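Local coordinates for aldehyde dehydrogenase (Listeria monocytogenes, PDB 3K9D), which probably oxidises aldehydes with NAD or NADP as electron acceptor, as a member of the aldehyde dehydrogenase family, at the interface of chains A and B. Coordinates in Å, arbitrary orientation; residue numbers count along the deposited sequence, not the author numbering. Chains: chain A/B, Aldehyde dehydrogenase.

The interface of chains A and B. Residues chain A 389-394; chain B 92-93, 103, 105, 443, 445.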
loop_
_atom_site.group_PDB
_atom_site.type_symbol
_atom_site.label_atom_id
_atom_site.label_comp_id
_atom_site.label_asym_id
_atom_site.label_seq_id
_atom_site.Cartn_x
_atom_site.Cartn_y
_atom_site.Cartn_z
ATOM N N ALA A 389 -20.173 4.528 13.131
ATOM C CA ALA A 389 -19.631 3.898 11.915
ATOM C C ALA A 389 -19.108 4.901 10.867
ATOM O O ALA A 389 -18.088 4.672 10.210
ATOM C CB ALA A 389 -20.687 2.993 11.296
ATOM N N LEU A 390 -19.809 6.014 10.724
ATOM C CA LEU A 390 -19.498 6.994 9.691
ATOM C C LEU A 390 -18.492 8.061 10.155
ATOM O O LEU A 390 -17.972 8.818 9.350
ATOM C CB LEU A 390 -20.795 7.654 9.215
ATOM C CG LEU A 390 -21.773 6.835 8.361
ATOM C CD1 LEU A 390 -23.131 7.512 8.317
ATOM C CD2 LEU A 390 -21.229 6.665 6.954
ATOM N N LYS A 391 -18.211 8.109 11.454
ATOM C CA LYS A 391 -17.526 9.260 12.019
ATOM C C LYS A 391 -16.289 8.989 12.860
ATOM O O LYS A 391 -15.348 9.789 12.829
ATOM C CB LYS A 391 -18.530 10.141 12.788
ATOM C CG LYS A 391 -19.340 11.035 11.890
ATOM C CD LYS A 391 -20.228 11.985 12.670
ATOM C CE LYS A 391 -20.908 12.981 11.730
ATOM N NZ LYS A 391 -21.808 12.342 10.717
ATOM N N LYS A 392 -16.281 7.894 13.618
ATOM C CA LYS A 392 -15.145 7.581 14.511
ATOM C C LYS A 392 -13.897 7.250 13.705
ATOM O O LYS A 392 -13.938 6.362 12.847
ATOM C CB LYS A 392 -15.472 6.415 15.463
ATOM C CG LYS A 392 -16.699 6.604 16.389
ATOM C CD LYS A 392 -16.503 7.665 17.456
ATOM C CE LYS A 392 -17.115 9.001 17.053
ATOM N NZ LYS A 392 -18.584 9.015 16.746
ATOM N N PRO A 393 -12.774 7.957 13.976
ATOM C CA PRO A 393 -11.586 7.769 13.127
ATOM C C PRO A 393 -10.810 6.483 13.446
ATOM O O PRO A 393 -9.709 6.526 14.004
ATOM C CB PRO A 393 -10.750 9.022 13.403
ATOM C CG PRO A 393 -11.128 9.424 14.837
ATOM C CD PRO A 393 -12.549 8.938 15.059
ATOM N N VAL A 394 -11.400 5.346 13.102
ATOM C CA VAL A 394 -10.789 4.025 13.321
ATOM C C VAL A 394 -10.926 3.193 12.061
ATOM O O VAL A 394 -11.683 3.548 11.170
ATOM C CB VAL A 394 -11.420 3.236 14.524
ATOM C CG1 VAL A 394 -11.177 3.958 15.849
ATOM C CG2 VAL A 394 -12.904 2.957 14.301
ATOM N N GLY B 92 -18.639 7.296 2.128
ATOM C CA GLY B 92 -19.521 6.871 3.223
ATOM C C GLY B 92 -19.792 5.383 3.185
ATOM O O GLY B 92 -18.930 4.610 2.756
ATOM N N MET B 93 -21.001 4.990 3.598
ATOM C CA MET B 93 -21.398 3.572 3.659
ATOM C C MET B 93 -21.342 2.876 2.295
ATOM O O MET B 93 -22.045 3.266 1.359
ATOM C CB MET B 93 -22.800 3.424 4.283
ATOM C CG MET B 93 -23.173 1.999 4.695
ATOM S SD MET B 93 -22.267 1.401 6.143
ATOM C CE MET B 93 -22.860 2.534 7.421
ATOM N N MET B 103 -20.211 -4.088 8.372
ATOM C CA MET B 103 -20.467 -2.937 7.500
ATOM C C MET B 103 -19.137 -2.339 7.069
ATOM O O MET B 103 -18.156 -2.391 7.820
ATOM C CB MET B 103 -21.327 -1.870 8.188
ATOM C CG MET B 103 -22.601 -2.367 8.854
ATOM S SD MET B 103 -23.703 -1.021 9.359
ATOM C CE MET B 103 -22.819 -0.272 10.724
ATOM N N VAL B 105 -17.256 1.156 5.330
ATOM C CA VAL B 105 -17.346 2.593 5.080
ATOM C C VAL B 105 -16.034 3.060 4.449
ATOM O O VAL B 105 -14.955 2.627 4.859
ATOM C CB VAL B 105 -17.614 3.388 6.406
ATOM C CG1 VAL B 105 -17.554 4.884 6.190
ATOM C CG2 VAL B 105 -18.961 3.029 7.002
ATOM N N ARG B 443 -13.008 1.138 6.455
ATOM C CA ARG B 443 -13.318 0.929 7.847
ATOM C C ARG B 443 -14.394 -0.145 7.923
ATOM O O ARG B 443 -15.431 -0.044 7.270
ATOM C CB ARG B 443 -13.829 2.230 8.448
ATOM C CG ARG B 443 -14.383 2.144 9.853
ATOM C CD ARG B 443 -15.066 3.447 10.165
ATOM N NE ARG B 443 -14.110 4.554 10.144
ATOM C CZ ARG B 443 -14.378 5.807 9.782
ATOM N NH1 ARG B 443 -15.591 6.172 9.375
ATOM N NH2 ARG B 443 -13.407 6.706 9.831
ATOM N N ILE B 445 -17.095 -2.361 10.316
ATOM C CA ILE B 445 -17.848 -2.270 11.564
ATOM C C ILE B 445 -18.506 -3.624 11.791
ATOM O O ILE B 445 -19.469 -3.989 11.103
ATOM C CB ILE B 445 -18.857 -1.091 11.552
ATOM C CG1 ILE B 445 -18.141 0.241 11.303
ATOM C CG2 ILE B 445 -19.595 -0.973 12.877
ATOM C CD1 ILE B 445 -18.178 0.732 9.849
HETATM O O HOH W 1 -10.525 6.432 10.210
#
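One arginine reading main-chain carbonyls at and just beyond a helix end is a worked example of backbone recognition within a larger two-fold interface, which repeats it with the chains exchanged and may be that of a biological dimer. B:Arg443, from strand 440-447, reaches the last turn of helix 382-391 in chain A and the segment that follows it, to A:Val394. Its NE gives the straighter bond, 2.8 Å to the carbonyl O of A:Val394 and 163° at the hydrogen, with the acceptor in the guanidinium plane and the donor in the carbonyl plane. NH1 turns to A:Ala389 O at 3.0 Å, a more bent bond (148°) in which the nitrogen stands above the carbonyl plane. NH2 is linked through water 1, 2.9 Å away, to A:Val394 O at the long end of bonding range. Over one guanidinium face, offset toward the rim, sits A:Lys392 O, 2.9 Å above the plane; no N-H points to it, so any attraction is likely electrostatic. A positive guanidinium would be favoured by the partial negative charge at the helix C-terminus. CG of B:Arg443 lies anti to the backbone N (chi1 172°), and a bend at chi3 turns the guanidinium onto its carbonyls. Beside it the helix packs on chain B strands: B:Val105 CG2 lies by A:Ala389 O, and A:Leu390 sets CD2 alongside the B:Gly92–B:Met93 backbone. Farther along, B:Met103, bent at chi3, brings its terminal methyl CE within 3.9 Å of A:Ala389 CB, which B:Ile445 CD1 meets at 3.7 Å.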